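Local coordinates for oligopeptide ABC transporter, periplasmic oligopeptide-binding protein, putative (Thermotoga maritima MSB8, PDB 5IPW), which probably binds oligopeptides in the periplasm as the solute-binding component of an ABC transporter, handing them on for uptake across the membrane, at residues A[119-124]-A[237-242]. Residues are numbered along the deposited sequence; the frame is centred on the assembly and turned at random.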
loop_
_atom_site.group_PDB
_atom_site.type_symbol
_atom_site.label_atom_id
_atom_site.label_comp_id
_atom_site.label_asym_id
_atom_site.label_seq_id
_atom_site.Cartn_x
_atom_site.Cartn_y
_atom_site.Cartn_z
ATOM N N VAL A 119 -24.497 -13.695 8.400
ATOM C CA VAL A 119 -23.073 -13.882 8.617
ATOM C C VAL A 119 -22.834 -14.153 10.092
ATOM O O VAL A 119 -23.337 -13.439 10.957
ATOM C CB VAL A 119 -22.241 -12.657 8.205
ATOM C CG1 VAL A 119 -20.804 -12.799 8.695
ATOM C CG2 VAL A 119 -22.258 -12.476 6.696
ATOM N N LYS A 120 -22.046 -15.182 10.368
ATOM C CA LYS A 120 -21.724 -15.544 11.726
ATOM C C LYS A 120 -20.223 -15.459 11.955
ATOM O O LYS A 120 -19.439 -15.717 11.047
ATOM C CB LYS A 120 -22.258 -16.951 12.023
ATOM C CG LYS A 120 -23.767 -16.982 12.248
ATOM C CD LYS A 120 -24.374 -18.367 12.049
ATOM C CE LYS A 120 -25.388 -18.411 10.905
ATOM N NZ LYS A 120 -24.804 -18.154 9.559
ATOM N N TRP A 121 -19.840 -15.072 13.171
ATOM C CA TRP A 121 -18.447 -15.143 13.620
ATOM C C TRP A 121 -17.981 -16.591 13.646
ATOM O O TRP A 121 -18.799 -17.509 13.588
ATOM C CB TRP A 121 -18.299 -14.553 15.029
ATOM C CG TRP A 121 -18.537 -13.080 15.102
ATOM C CD1 TRP A 121 -19.722 -12.448 15.356
ATOM C CD2 TRP A 121 -17.565 -12.049 14.925
ATOM N NE1 TRP A 121 -19.547 -11.089 15.338
ATOM C CE2 TRP A 121 -18.234 -10.814 15.072
ATOM C CE3 TRP A 121 -16.197 -12.047 14.646
ATOM C CZ2 TRP A 121 -17.576 -9.590 14.956
ATOM C CZ3 TRP A 121 -15.544 -10.833 14.529
ATOM C CH2 TRP A 121 -16.235 -9.621 14.677
ATOM N N SER A 122 -16.668 -16.792 13.764
ATOM C CA SER A 122 -16.070 -18.139 13.718
ATOM C C SER A 122 -16.531 -19.087 14.839
ATOM O O SER A 122 -16.375 -20.298 14.729
ATOM C CB SER A 122 -14.545 -18.038 13.705
ATOM O OG SER A 122 -14.066 -17.360 14.854
ATOM N N ASP A 123 -17.105 -18.539 15.901
ATOM C CA ASP A 123 -17.711 -19.344 16.968
ATOM C C ASP A 123 -19.211 -19.595 16.782
ATOM O O ASP A 123 -19.820 -20.269 17.610
ATOM C CB ASP A 123 -17.496 -18.675 18.335
ATOM C CG ASP A 123 -18.303 -17.386 18.504
ATOM O OD1 ASP A 123 -18.738 -16.798 17.500
ATOM O OD2 ASP A 123 -18.490 -16.948 19.655
ATOM N N GLY A 124 -19.808 -19.038 15.725
ATOM C CA GLY A 124 -21.235 -19.232 15.448
ATOM C C GLY A 124 -22.125 -18.042 15.772
ATOM O O GLY A 124 -23.241 -17.961 15.284
ATOM N N PRO A 237 -13.233 -14.731 18.575
ATOM C CA PRO A 237 -14.024 -14.956 17.366
ATOM C C PRO A 237 -13.566 -14.059 16.242
ATOM O O PRO A 237 -13.180 -12.914 16.490
ATOM C CB PRO A 237 -15.442 -14.563 17.791
ATOM C CG PRO A 237 -15.457 -14.778 19.261
ATOM C CD PRO A 237 -14.087 -14.367 19.717
ATOM N N THR A 238 -13.616 -14.570 15.021
ATOM C CA THR A 238 -13.077 -13.848 13.879
ATOM C C THR A 238 -13.966 -13.985 12.632
ATOM O O THR A 238 -14.765 -14.924 12.521
ATOM C CB THR A 238 -11.637 -14.327 13.565
ATOM O OG1 THR A 238 -11.091 -13.586 12.463
ATOM C CG2 THR A 238 -11.621 -15.789 13.216
ATOM N N LEU A 239 -13.805 -13.026 11.718
ATOM C CA LEU A 239 -14.421 -13.064 10.391
ATOM C C LEU A 239 -13.429 -13.511 9.315
ATOM O O LEU A 239 -13.778 -13.610 8.139
ATOM C CB LEU A 239 -14.990 -11.680 10.042
ATOM C CG LEU A 239 -16.159 -11.239 10.943
ATOM C CD1 LEU A 239 -16.477 -9.766 10.789
ATOM C CD2 LEU A 239 -17.406 -12.056 10.671
ATOM N N SER A 240 -12.194 -13.796 9.716
ATOM C CA SER A 240 -11.149 -14.172 8.760
ATOM C C SER A 240 -11.343 -15.586 8.205
ATOM O O SER A 240 -11.984 -16.426 8.836
ATOM C CB SER A 240 -9.777 -14.071 9.425
ATOM O OG SER A 240 -9.453 -12.730 9.707
ATOM N N PRO A 241 -10.783 -15.856 7.023
ATOM C CA PRO A 241 -10.830 -17.206 6.448
ATOM C C PRO A 241 -10.067 -18.271 7.267
ATOM O O PRO A 241 -10.370 -19.460 7.165
ATOM C CB PRO A 241 -10.182 -17.021 5.080
ATOM C CG PRO A 241 -9.317 -15.817 5.232
ATOM C CD PRO A 241 -10.097 -14.910 6.132
ATOM N N TRP A 242 -9.075 -17.862 8.049
ATOM C CA TRP A 242 -8.458 -18.781 8.993
ATOM C C TRP A 242 -8.314 -18.115 10.356
ATOM O O TRP A 242 -8.334 -16.885 10.456
ATOM C CB TRP A 242 -7.087 -19.257 8.512
ATOM C CG TRP A 242 -7.041 -19.881 7.163
ATOM C CD1 TRP A 242 -7.259 -21.180 6.867
ATOM C CD2 TRP A 242 -6.713 -19.237 5.931
ATOM N NE1 TRP A 242 -7.105 -21.396 5.517
ATOM C CE2 TRP A 242 -6.761 -20.214 4.923
ATOM C CE3 TRP A 242 -6.380 -17.923 5.580
ATOM C CZ2 TRP A 242 -6.496 -19.925 3.587
ATOM C CZ3 TRP A 242 -6.109 -17.638 4.250
ATOM C CH2 TRP A 242 -6.164 -18.638 3.273
#
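The indole of W121 and the side chains of L239 and P237 form the tightly packed half of this junction between two irregular segments, 119-124 and 237-242. L239 CG lies over one face of the six-membered ring in a CH-pi contact, 4.0 Å from its centroid and displaced toward the rim, while L239 CD1 comes within 3.9 Å of W121 CH2. W121 CG stands anti to the carbonyl carbon (chi1 -67°); T238 CA lies in the ring plane at the edge, and on the pyrrole side NE1 is hydrogen-bonded to D131 OD2. An alanine at W121 would probably leave L239 without the flat surface it packs on and D131 without its indole donor. P237 CB packs on W121 CB at 4.0 Å, and L239 CD2 meets V119 CG1 at 4.0 Å. Beside this apolar cluster, S122 and T238 exchange two hydrogen bonds. S122 N donates to T238 O (2.9 Å), and T238 N donates to S122 OG (2.8 Å), the hydroxyl being placed between its own backbone N and carbonyl carbon (chi1 59°). The looser side is exposed D123, with D123 OD2 3.8 Å from P237 CG and hydrogen-bonded to H193 NE2. Both S122-T238 bonds join loop residues, a polar pair beside an apolar stack: a type I beta turn, W121 to G124, docks on the extended P237-T238 step, and T238 OG1 accepts from S240 N, an ST turn leading toward strand 242-244 in a family 5 extracellular solute-binding protein.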